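Local atomic coordinates of probable transcriptional regulatory protein NarL (Mycobacterium tuberculosis, PDB entry 3EUL), a protein that probably acts, once phosphorylated by the kinase NarS, as a DNA-binding response regulator that controls genes of aerobic nitrate metabolism. Residues V16-G21 with K127-C132; D22-F27 with L116-T121; A34-L37 with N42-G45; D68-G73 with S96-P101; Y105-L108 with G114-L117. All coordinates share one frame; numbering follows the deposited sequence.

Contact 1. Residues V16-G21 with K127-C132; sequences VRVVVG and KAVLDC
Val129 is the first residue of 127-132 to meet strand 16-21, and it does so with one methyl group: its CG1 lies 3.8 Å from Val18 CG2. That branch stands anti to the Val129 backbone N (chi1 165°), which carries it out from the helix to the strand. The same CG1 is in looser contact with Val16 CG1, 4.4 Å away, and so bridges two successive inward-facing valines of the strand. Here helix 122-134, the last of the CheY-like receiver fold, lies over the first strand of the parallel sheet; the axes of 16-21 and 127-132 come within 9.6 Å, at 115° between their N-to-C directions. Leu35 of helix 25-38 also touches Val18. Leu130 follows from the flank of the helix, reaching in with its far end. Its CD2 rests 3.8 Å from Val16 CG2 and 4.1 Å from Val16 CB, the two side chains meeting at a slant. Asp131 takes the outer side of the helix, where its OD2 receives Lys127 NZ at 2.8 Å through the syn lone pair, a salt bridge spanning one helical turn. At Cys132 the backbone O accepts a hydrogen bond from Arg91 NE.

Contact 2. Residues D22-F27 with L116-T121; sequences DDHPLF and LLKDST
A salt bridge joins Lys118 NZ to Asp22 OD2 at 2.7 Å, the ammonium group entering on the syn lone pair of the carboxylate. The other oxygen works within its own loop: Asp22 OD1 accepts from His24 N at 2.8 Å through its anti lone pair (N-H...O angle 162°), forming an Asx turn just before helix 25-38. Both oxygens are thus engaged, and the rotation of the carboxylate is fixed from two directions. A water adds a second link across the contact, lying in the plane of the His24 ring 2.7 Å from ND1 and accepting from Lys118 NZ at 3.1 Å. The lysine reaches this cluster because its chain is extended beyond CG and runs over one face of the Phe27 ring. CG starts 3.7 Å from Phe27 CZ; CE then sits over the ring centre, 3.9 Å from the centroid, in a CH-pi contact. NZ comes last, 4.3 Å from the Phe27 centroid and 22° off the ring normal, a cation-pi contact over the same face. Behind the lysine, the type I turn from Leu117 to Ser120 is braced by Ser120 OG donating to Leu117 O. A lysine after the fifth strand, paired with an acidic residue after the first and lying near Asp68, is the arrangement found round the phosphorylation site of receiver domains, consistent with Asp68 being the phosphoacceptor.

Contact 3. Residues A34-L37 with N42-G45; sequences ALSL and NVVG
Leu35 and Val43 supply the apolar part of this contact, meeting at about a right angle. A single methyl of the valine does the touching: Val43 CG2 lies 4.0 Å from Leu35 CB and 4.1 Å from Leu35 CD1, so it is set against both the root and one tip of the leucine. With CG1 anti to the Val43 backbone N (chi1 177°), CG2 is the branch left beside that N. Leu35 itself continues inward to Val18 and Val20 of strand 16-21 and to Val129 of helix 122-134.

The polar part passes through a water. This molecule donates to Ser36 OG at 2.7 Å and accepts from Val43 N at 2.9 Å, linking the last turns of helix 25-38 to an outermost strand of the sheet. Ser36 OG is also bonded to Val32 O, one turn back in the helix, and lies 4.1 Å from Val43 CG2. The two elements belong to the beta-alpha-beta unit formed by strand 16-21, helix 25-38 and strand 41-47.

Since neighbouring strand bonds use the amides of Asn42 and Val44, the outward N-H of Val43 is satisfied by solvent. The contact thus pairs a methyl packed on the leucine with a water-mediated link.

Contact 4. Residues D68-G73 with S96-P101; sequences DYRMPG and SAHDEP
One water joins Asp68, Arg70 and Ser96, supplying the polar link between two loops whose side chains otherwise meet only by packing. It donates to Asp68 OD1 at a short 2.5 Å, accepts from Arg70 N at 3.0 Å and lies 2.7 Å from Ser96 OG. The loops follow the third and fourth strands of the CheY-like receiver fold, at the C-terminal edge of the parallel sheet where the phosphorylation site lies. Asp68 is the probable phosphoacceptor, here unmodified, and Ser96 occupies the place of the serine or threonine that lines this site in receiver domains. The water therefore sits beside the carboxylate that would carry the phosphoryl group.

Ser96 OG is held by more than the water. It accepts from His98 N at 3.0 Å with an N-H...O angle of 158°, since chi1 of -167° turns OG away from the serine's own N; the result is an ST turn that bends the chain as it leaves the strand. Tyr69 packs on the same serine through the base of its side chain, CB lying 3.7 Å from Ser96 CB, while Ala77 of helix 76-85 also touches the tyrosine. Phe115 of strand 114-117 touches the serine too, at CB.

Farther out, Arg70 and His98 meet where both are exposed. The arginine chain is bent at chi2 and chi3, and its guanidinium stands 79° from the imidazole plane, so the two do not stack. What touches is the aliphatic part: Arg70 CG comes to the edge of the imidazole, 4.1 Å from His98 CD2.

Contact 5. Residues Y105-L108 with G114-L117; sequences YQAL and GFLL
Ala107 and Leu108 form a small apolar contact with Gly114 and Phe115, between helix 101-109 and the outermost strand 114-117 that follows it. These elements belong to the beta-alpha-beta unit that starts with strand 91-96, and the contact lies close to the loop joining helix to strand; Leu108 and Gly114 have the nearest CA atoms, 6.8 Å apart.

Two separate touches make up the interface. In the first, the Ala107 methyl approaches the Phe115 ring obliquely, its CB 4.0 Å from both Phe115 CD1 and Phe115 CE1, so that one ring bond is involved. A chi1 of -158°, with CG anti to the backbone N, carries the Phe115 ring from the strand toward the helix. Ala107 and Phe115 both touch Leu94.

In the second, Leu108 leaves the flank of the helix and brings one branch down on the backbone: its CD2 is 4.1 Å from Gly114 N and 4.1 Å from Gly114 CA. The leucine methyl thus packs directly on the main chain, and the strand is nearly fully extended there. Leu108 is largely exposed, so this is the outer margin of the contact, whereas Ala107 and Gly114 are buried.

On the opposite face of the strand, Leu116 turns to Leu93 and to helix 122-134. An aromatic residue three positions before the lysine that follows the fifth strand is characteristic of CheY-like receiver domains, where it commonly serves as a switch residue; Phe115 occupies that position.

Overall arrangement
The five contacts tie together one five-stranded parallel sheet. Contacts 1 and 3, with centres about 8 Å apart, lie on the neighbouring strands 16-21 and 41-47, respectively, and Leu35 and Val129 meet between them. Contacts 2 and 4, about 10 Å apart between centres, both contribute to the probable phosphorylation site: Asp22, Asp68, Ser96 and Lys118 gather there, with Lys118 NZ in a weak, long ion pair with Asp68 OD1. Contact 5, its centre about 9 Å from that of contact 4, reaches the site through Phe115, which touches Ser96. Contacts 3 and 5 lie at opposite edges, about 22 Å between centres; contact 1 touches contact 5 where Ala128 CB is 3.8 Å from Leu116 CD1.

Contact 1. Residues V16-G21 with K127-C132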
# COMPACT_ATOMS: atom_id res chain seq x y z
N VAL A 16 -1.38 -7.18 12.07
CA VAL A 16 -1.00 -5.95 11.38
C VAL A 16 -2.20 -5.43 10.63
O VAL A 16 -2.88 -6.19 9.95
CB VAL A 16 0.16 -6.23 10.38
CG1 VAL A 16 0.39 -5.06 9.38
CG2 VAL A 16 1.43 -6.56 11.14
N ARG A 17 -2.49 -4.13 10.77
CA ARG A 17 -3.67 -3.53 10.15
C ARG A 17 -3.28 -2.85 8.83
O ARG A 17 -2.33 -2.08 8.79
CB ARG A 17 -4.34 -2.56 11.14
CG ARG A 17 -4.80 -3.26 12.43
CD ARG A 17 -5.09 -2.30 13.56
NE ARG A 17 -6.18 -1.43 13.16
CZ ARG A 17 -6.07 -0.14 12.81
NH1 ARG A 17 -4.93 0.54 12.90
NH2 ARG A 17 -7.17 0.49 12.44
N VAL A 18 -4.03 -3.14 7.76
CA VAL A 18 -3.71 -2.66 6.41
C VAL A 18 -4.87 -2.04 5.65
O VAL A 18 -6.02 -2.52 5.73
CB VAL A 18 -3.15 -3.86 5.57
CG1 VAL A 18 -2.84 -3.45 4.14
CG2 VAL A 18 -1.91 -4.43 6.33
N VAL A 19 -4.58 -0.96 4.92
CA VAL A 19 -5.47 -0.46 3.87
C VAL A 19 -4.89 -0.86 2.52
O VAL A 19 -3.69 -0.67 2.27
CB VAL A 19 -5.67 1.09 3.97
CG1 VAL A 19 -6.35 1.67 2.69
CG2 VAL A 19 -6.48 1.47 5.23
N VAL A 20 -5.74 -1.43 1.64
CA VAL A 20 -5.38 -1.83 0.28
C VAL A 20 -6.09 -0.92 -0.73
O VAL A 20 -7.30 -0.64 -0.60
CB VAL A 20 -5.72 -3.32 -0.02
CG1 VAL A 20 -5.42 -3.65 -1.51
CG2 VAL A 20 -4.99 -4.28 0.93
N GLY A 21 -5.36 -0.41 -1.71
CA GLY A 21 -5.91 0.47 -2.72
C GLY A 21 -5.49 0.03 -4.10
O GLY A 21 -4.30 -0.17 -4.35
N LYS A 127 4.85 -11.20 3.10
CA LYS A 127 6.12 -10.91 3.74
C LYS A 127 6.52 -9.43 3.61
O LYS A 127 7.01 -8.83 4.57
CB LYS A 127 7.22 -11.82 3.18
CG LYS A 127 8.61 -11.44 3.67
CD LYS A 127 9.67 -12.44 3.25
CE LYS A 127 11.08 -11.92 3.61
NZ LYS A 127 11.13 -11.62 5.08
N ALA A 128 6.32 -8.85 2.44
CA ALA A 128 6.57 -7.41 2.24
C ALA A 128 5.77 -6.53 3.18
O ALA A 128 6.30 -5.59 3.79
CB ALA A 128 6.32 -7.02 0.79
N VAL A 129 4.49 -6.84 3.33
CA VAL A 129 3.63 -6.08 4.23
C VAL A 129 4.08 -6.24 5.70
O VAL A 129 4.22 -5.27 6.45
CB VAL A 129 2.16 -6.51 4.04
CG1 VAL A 129 1.29 -6.04 5.18
CG2 VAL A 129 1.67 -5.96 2.69
N LEU A 130 4.32 -7.48 6.11
CA LEU A 130 4.76 -7.76 7.46
C LEU A 130 6.13 -7.14 7.78
O LEU A 130 6.30 -6.57 8.85
CB LEU A 130 4.77 -9.28 7.74
CG LEU A 130 3.38 -9.95 7.70
CD1 LEU A 130 3.46 -11.46 8.01
CD2 LEU A 130 2.40 -9.25 8.65
N ASP A 131 7.07 -7.22 6.84
CA ASP A 131 8.41 -6.64 7.03
C ASP A 131 8.34 -5.11 7.13
O ASP A 131 9.04 -4.47 7.91
CB ASP A 131 9.34 -7.02 5.88
CG ASP A 131 9.82 -8.46 5.94
OD1 ASP A 131 9.66 -9.12 6.99
OD2 ASP A 131 10.39 -8.93 4.93
N CYS A 132 7.48 -4.53 6.30
CA CYS A 132 7.25 -3.09 6.29
C CYS A 132 6.69 -2.63 7.63
O CYS A 132 7.18 -1.67 8.22
CB CYS A 132 6.32 -2.75 5.14
SG CYS A 132 6.03 -0.99 4.88

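Contact 2. Residues D22-F27 with L116-T121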
# COMPACT_ATOMS: atom_id res chain seq x y z
N ASP A 22 -6.47 -0.18 -4.99
CA ASP A 22 -6.24 -0.54 -6.40
C ASP A 22 -7.57 -0.35 -7.11
O ASP A 22 -8.63 -0.65 -6.56
CB ASP A 22 -5.76 -1.98 -6.54
CG ASP A 22 -5.04 -2.27 -7.87
OD1 ASP A 22 -5.63 -2.13 -8.97
OD2 ASP A 22 -3.85 -2.70 -7.81
N ASP A 23 -7.51 0.17 -8.33
CA ASP A 23 -8.73 0.36 -9.13
C ASP A 23 -9.06 -0.83 -10.03
O ASP A 23 -10.06 -0.79 -10.76
CB ASP A 23 -8.64 1.65 -9.95
CG ASP A 23 -7.75 1.52 -11.19
OD1 ASP A 23 -6.77 0.74 -11.20
OD2 ASP A 23 -8.04 2.24 -12.16
N HIS A 24 -8.23 -1.88 -9.99
CA HIS A 24 -8.60 -3.17 -10.58
C HIS A 24 -9.14 -4.11 -9.49
O HIS A 24 -8.36 -4.67 -8.71
CB HIS A 24 -7.41 -3.85 -11.25
CG HIS A 24 -6.83 -3.10 -12.41
ND1 HIS A 24 -5.59 -3.41 -12.93
CD2 HIS A 24 -7.33 -2.10 -13.17
CE1 HIS A 24 -5.34 -2.61 -13.95
NE2 HIS A 24 -6.38 -1.81 -14.11
N PRO A 25 -10.48 -4.33 -9.46
CA PRO A 25 -11.17 -5.13 -8.44
C PRO A 25 -10.54 -6.50 -8.18
O PRO A 25 -10.29 -6.84 -7.04
CB PRO A 25 -12.57 -5.33 -9.04
CG PRO A 25 -12.74 -4.17 -9.95
CD PRO A 25 -11.42 -3.79 -10.47
N LEU A 26 -10.25 -7.25 -9.24
CA LEU A 26 -9.67 -8.60 -9.10
C LEU A 26 -8.24 -8.64 -8.55
O LEU A 26 -7.87 -9.56 -7.84
CB LEU A 26 -9.75 -9.31 -10.44
CG LEU A 26 -11.18 -9.60 -10.93
CD1 LEU A 26 -11.14 -10.34 -12.25
CD2 LEU A 26 -11.96 -10.39 -9.90
N PHE A 27 -7.42 -7.63 -8.86
CA PHE A 27 -6.12 -7.53 -8.20
C PHE A 27 -6.29 -7.18 -6.73
O PHE A 27 -5.68 -7.80 -5.89
CB PHE A 27 -5.17 -6.52 -8.84
CG PHE A 27 -3.77 -6.66 -8.32
CD1 PHE A 27 -2.91 -7.58 -8.89
CD2 PHE A 27 -3.34 -5.94 -7.22
CE1 PHE A 27 -1.63 -7.74 -8.40
CE2 PHE A 27 -2.05 -6.12 -6.70
CZ PHE A 27 -1.21 -7.02 -7.29
N LEU A 116 6.94 -2.39 -4.97
CA LEU A 116 6.85 -3.80 -5.30
C LEU A 116 6.28 -3.92 -6.71
O LEU A 116 5.63 -3.00 -7.19
CB LEU A 116 5.90 -4.53 -4.33
CG LEU A 116 6.16 -4.30 -2.84
CD1 LEU A 116 4.99 -4.86 -2.00
CD2 LEU A 116 7.49 -4.98 -2.49
N LEU A 117 6.53 -5.05 -7.35
CA LEU A 117 5.99 -5.33 -8.68
C LEU A 117 4.77 -6.21 -8.61
O LEU A 117 4.64 -7.00 -7.69
CB LEU A 117 7.07 -5.98 -9.54
CG LEU A 117 7.85 -4.99 -10.41
CD1 LEU A 117 8.11 -3.66 -9.72
CD2 LEU A 117 9.14 -5.61 -10.90
N LYS A 118 3.86 -6.08 -9.58
CA LYS A 118 2.62 -6.86 -9.55
C LYS A 118 2.84 -8.35 -9.84
O LYS A 118 1.92 -9.14 -9.65
CB LYS A 118 1.55 -6.24 -10.45
CG LYS A 118 0.79 -5.13 -9.74
CD LYS A 118 -0.45 -4.64 -10.49
CE LYS A 118 -1.18 -3.61 -9.62
NZ LYS A 118 -2.52 -3.21 -10.16
N ASP A 119 4.05 -8.74 -10.24
CA ASP A 119 4.36 -10.16 -10.40
C ASP A 119 4.74 -10.86 -9.08
O ASP A 119 5.12 -12.03 -9.08
CB ASP A 119 5.45 -10.38 -11.46
CG ASP A 119 6.83 -9.93 -11.01
OD1 ASP A 119 6.95 -9.27 -9.96
OD2 ASP A 119 7.80 -10.22 -11.74
N SER A 120 4.63 -10.15 -7.96
CA SER A 120 4.86 -10.75 -6.66
C SER A 120 3.92 -11.90 -6.37
O SER A 120 2.76 -11.89 -6.78
CB SER A 120 4.73 -9.69 -5.56
OG SER A 120 5.60 -8.60 -5.81
N THR A 121 4.44 -12.90 -5.66
CA THR A 121 3.66 -14.03 -5.22
C THR A 121 2.86 -13.71 -3.97
O THR A 121 3.09 -12.72 -3.30
CB THR A 121 4.57 -15.21 -4.89
OG1 THR A 121 5.44 -14.85 -3.81
CG2 THR A 121 5.39 -15.63 -6.10
O HOH W 1 -3.82 -5.30 -12.07

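Contact 3. Residues A34-L37 with N42-G45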
# COMPACT_ATOMS: atom_id res chain seq x y z
N ALA A 34 -5.02 -12.88 -0.04
CA ALA A 34 -3.65 -13.25 0.41
C ALA A 34 -3.35 -12.78 1.82
O ALA A 34 -2.84 -13.54 2.66
CB ALA A 34 -2.59 -12.69 -0.53
N LEU A 35 -3.62 -11.49 2.09
CA LEU A 35 -3.33 -10.95 3.41
C LEU A 35 -4.23 -11.59 4.49
O LEU A 35 -3.75 -12.04 5.53
CB LEU A 35 -3.46 -9.42 3.39
CG LEU A 35 -2.51 -8.66 2.47
CD1 LEU A 35 -2.82 -7.12 2.44
CD2 LEU A 35 -1.08 -8.94 2.83
N SER A 36 -5.52 -11.66 4.21
CA SER A 36 -6.49 -12.18 5.16
C SER A 36 -6.24 -13.66 5.47
O SER A 36 -6.32 -14.09 6.63
CB SER A 36 -7.91 -11.96 4.60
OG SER A 36 -8.20 -10.56 4.56
N LEU A 37 -5.92 -14.44 4.44
CA LEU A 37 -5.68 -15.87 4.59
C LEU A 37 -4.33 -16.20 5.24
O LEU A 37 -4.15 -17.34 5.65
CB LEU A 37 -5.81 -16.58 3.25
CG LEU A 37 -7.23 -16.68 2.70
CD1 LEU A 37 -7.23 -17.46 1.36
CD2 LEU A 37 -8.18 -17.35 3.67
N ASN A 42 -5.02 -7.88 9.20
CA ASN A 42 -6.37 -7.38 9.22
C ASN A 42 -6.45 -6.22 8.20
O ASN A 42 -5.91 -5.14 8.41
CB ASN A 42 -6.69 -6.92 10.64
CG ASN A 42 -8.10 -6.32 10.79
OD1 ASN A 42 -8.98 -6.41 9.91
ND2 ASN A 42 -8.31 -5.71 11.95
N VAL A 43 -7.15 -6.48 7.11
CA VAL A 43 -7.44 -5.47 6.12
C VAL A 43 -8.61 -4.65 6.68
O VAL A 43 -9.74 -5.14 6.86
CB VAL A 43 -7.72 -6.10 4.75
CG1 VAL A 43 -8.11 -5.02 3.69
CG2 VAL A 43 -6.46 -6.87 4.25
N VAL A 44 -8.31 -3.40 7.00
CA VAL A 44 -9.28 -2.55 7.66
C VAL A 44 -10.00 -1.65 6.70
O VAL A 44 -11.01 -1.07 7.06
CB VAL A 44 -8.66 -1.75 8.80
CG1 VAL A 44 -8.19 -2.70 9.89
CG2 VAL A 44 -7.55 -0.83 8.31
N GLY A 45 -9.51 -1.55 5.47
CA GLY A 45 -10.15 -0.71 4.46
C GLY A 45 -9.62 -0.99 3.08
O GLY A 45 -8.46 -1.35 2.94
O HOH W 2 -8.68 -8.94 6.67

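Contact 4. Residues D68-G73 with S96-P101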
# COMPACT_ATOMS: atom_id res chain seq x y z
N ASP A 68 -1.70 0.71 -5.18
CA ASP A 68 -1.25 0.74 -6.57
C ASP A 68 -0.59 2.08 -6.84
O ASP A 68 -1.09 3.11 -6.41
CB ASP A 68 -2.44 0.47 -7.49
CG ASP A 68 -2.10 0.48 -8.97
OD1 ASP A 68 -1.03 0.03 -9.39
OD2 ASP A 68 -2.97 0.94 -9.72
N TYR A 69 0.52 2.09 -7.57
CA TYR A 69 1.15 3.35 -7.93
C TYR A 69 0.17 4.24 -8.73
O TYR A 69 0.07 5.42 -8.47
CB TYR A 69 2.47 3.10 -8.68
CG TYR A 69 3.10 4.36 -9.14
CD1 TYR A 69 3.58 5.28 -8.24
CD2 TYR A 69 3.19 4.66 -10.49
CE1 TYR A 69 4.15 6.46 -8.68
CE2 TYR A 69 3.76 5.83 -10.93
CZ TYR A 69 4.21 6.73 -10.04
OH TYR A 69 4.83 7.88 -10.48
N ARG A 70 -0.57 3.65 -9.65
CA ARG A 70 -1.47 4.39 -10.52
C ARG A 70 -2.94 4.35 -10.07
O ARG A 70 -3.84 4.01 -10.83
CB ARG A 70 -1.33 3.93 -11.97
CG ARG A 70 -0.05 4.50 -12.62
CD ARG A 70 -0.35 5.79 -13.38
NE ARG A 70 -1.10 5.42 -14.57
CZ ARG A 70 -1.40 6.19 -15.60
NH1 ARG A 70 -1.03 7.46 -15.64
NH2 ARG A 70 -2.10 5.68 -16.60
N MET A 71 -3.19 4.75 -8.85
CA MET A 71 -4.57 4.94 -8.44
C MET A 71 -5.11 6.19 -9.11
O MET A 71 -4.38 7.15 -9.25
CB MET A 71 -4.64 5.06 -6.95
CG MET A 71 -4.56 3.69 -6.28
SD MET A 71 -4.60 3.94 -4.55
CE MET A 71 -3.38 5.24 -4.41
N PRO A 72 -6.40 6.18 -9.51
CA PRO A 72 -6.98 7.41 -10.05
C PRO A 72 -7.11 8.52 -8.99
O PRO A 72 -7.18 8.24 -7.78
CB PRO A 72 -8.37 6.97 -10.53
CG PRO A 72 -8.40 5.48 -10.43
CD PRO A 72 -7.39 5.09 -9.45
N GLY A 73 -7.09 9.76 -9.47
CA GLY A 73 -7.39 10.95 -8.68
C GLY A 73 -6.21 11.46 -7.88
O GLY A 73 -5.98 12.66 -7.76
N SER A 96 3.19 -1.88 -8.42
CA SER A 96 2.88 -1.47 -9.76
C SER A 96 3.31 -2.48 -10.81
O SER A 96 4.20 -3.30 -10.58
CB SER A 96 3.58 -0.13 -10.06
OG SER A 96 3.06 0.43 -11.24
N ALA A 97 2.67 -2.40 -11.96
CA ALA A 97 3.17 -3.07 -13.16
C ALA A 97 4.31 -2.27 -13.84
O ALA A 97 5.02 -2.85 -14.64
CB ALA A 97 2.01 -3.36 -14.12
N HIS A 98 4.48 -0.98 -13.54
CA HIS A 98 5.62 -0.14 -14.05
C HIS A 98 6.79 -0.30 -13.08
O HIS A 98 6.59 -0.19 -11.89
CB HIS A 98 5.33 1.40 -14.07
CG HIS A 98 4.12 1.81 -14.87
ND1 HIS A 98 4.02 1.63 -16.24
CD2 HIS A 98 2.97 2.42 -14.49
CE1 HIS A 98 2.85 2.09 -16.66
NE2 HIS A 98 2.19 2.57 -15.62
N ASP A 99 8.01 -0.52 -13.57
CA ASP A 99 9.16 -0.51 -12.65
C ASP A 99 10.34 0.34 -13.11
O ASP A 99 11.49 0.02 -12.79
CB ASP A 99 9.64 -1.93 -12.35
CG ASP A 99 10.21 -2.60 -13.54
OD1 ASP A 99 9.47 -2.76 -14.54
OD2 ASP A 99 11.40 -2.98 -13.48
N GLU A 100 10.05 1.44 -13.79
CA GLU A 100 11.10 2.29 -14.32
C GLU A 100 11.91 2.98 -13.21
O GLU A 100 11.34 3.44 -12.21
CB GLU A 100 10.52 3.33 -15.26
CG GLU A 100 9.82 2.70 -16.45
CD GLU A 100 9.21 3.74 -17.35
OE1 GLU A 100 9.92 4.74 -17.64
OE2 GLU A 100 8.04 3.57 -17.75
N PRO A 101 13.25 3.00 -13.38
CA PRO A 101 14.12 3.57 -12.36
C PRO A 101 13.69 4.96 -11.82
O PRO A 101 13.54 5.11 -10.65
CB PRO A 101 15.48 3.58 -13.03
CG PRO A 101 15.43 2.49 -14.03
CD PRO A 101 14.01 2.41 -14.50
O HOH W 3 0.44 1.21 -11.04

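Contact 5. Residues Y105-L108 with G114-L117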
# COMPACT_ATOMS: atom_id res chain seq x y z
N TYR A 105 12.48 5.72 -7.92
CA TYR A 105 13.29 6.66 -7.17
C TYR A 105 12.47 7.86 -6.69
O TYR A 105 12.63 8.30 -5.56
CB TYR A 105 14.46 7.15 -8.04
CG TYR A 105 15.48 8.00 -7.31
CD1 TYR A 105 16.53 7.42 -6.60
CD2 TYR A 105 15.41 9.38 -7.36
CE1 TYR A 105 17.46 8.18 -5.97
CE2 TYR A 105 16.36 10.16 -6.73
CZ TYR A 105 17.37 9.56 -6.02
OH TYR A 105 18.32 10.34 -5.37
N GLN A 106 11.65 8.43 -7.56
CA GLN A 106 10.86 9.61 -7.20
C GLN A 106 9.80 9.28 -6.15
O GLN A 106 9.52 10.09 -5.27
CB GLN A 106 10.14 10.18 -8.44
CG GLN A 106 9.67 11.64 -8.31
CD GLN A 106 8.59 11.88 -7.23
OE1 GLN A 106 7.54 11.22 -7.19
NE2 GLN A 106 8.84 12.88 -6.38
N ALA A 107 9.21 8.09 -6.25
CA ALA A 107 8.24 7.64 -5.26
C ALA A 107 8.86 7.48 -3.88
O ALA A 107 8.29 7.97 -2.90
CB ALA A 107 7.60 6.30 -5.73
N LEU A 108 10.06 6.88 -3.83
CA LEU A 108 10.80 6.72 -2.57
C LEU A 108 11.20 8.08 -2.01
O LEU A 108 11.16 8.31 -0.80
CB LEU A 108 12.04 5.83 -2.79
CG LEU A 108 11.74 4.38 -3.22
CD1 LEU A 108 13.02 3.66 -3.62
CD2 LEU A 108 11.00 3.63 -2.08
N GLY A 114 8.41 1.49 0.19
CA GLY A 114 8.92 0.43 -0.65
C GLY A 114 8.12 0.44 -1.91
O GLY A 114 7.14 1.17 -2.01
N PHE A 115 8.55 -0.36 -2.88
CA PHE A 115 8.00 -0.35 -4.22
C PHE A 115 8.09 -1.77 -4.75
O PHE A 115 9.19 -2.28 -4.98
CB PHE A 115 8.78 0.63 -5.13
CG PHE A 115 7.98 1.10 -6.34
CD1 PHE A 115 7.36 2.34 -6.34
CD2 PHE A 115 7.83 0.29 -7.46
CE1 PHE A 115 6.60 2.77 -7.43
CE2 PHE A 115 7.08 0.70 -8.56
CZ PHE A 115 6.47 1.95 -8.56
N LEU A 116 6.94 -2.39 -4.97
CA LEU A 116 6.85 -3.80 -5.30
C LEU A 116 6.28 -3.92 -6.71
O LEU A 116 5.63 -3.00 -7.19
CB LEU A 116 5.90 -4.53 -4.33
CG LEU A 116 6.16 -4.30 -2.84
CD1 LEU A 116 4.99 -4.86 -2.00
CD2 LEU A 116 7.49 -4.98 -2.49
N LEU A 117 6.53 -5.05 -7.35
CA LEU A 117 5.99 -5.33 -8.68
C LEU A 117 4.77 -6.21 -8.61
O LEU A 117 4.64 -7.00 -7.69
CB LEU A 117 7.07 -5.98 -9.54
CG LEU A 117 7.85 -4.99 -10.41
CD1 LEU A 117 8.11 -3.66 -9.72
CD2 LEU A 117 9.14 -5.61 -10.90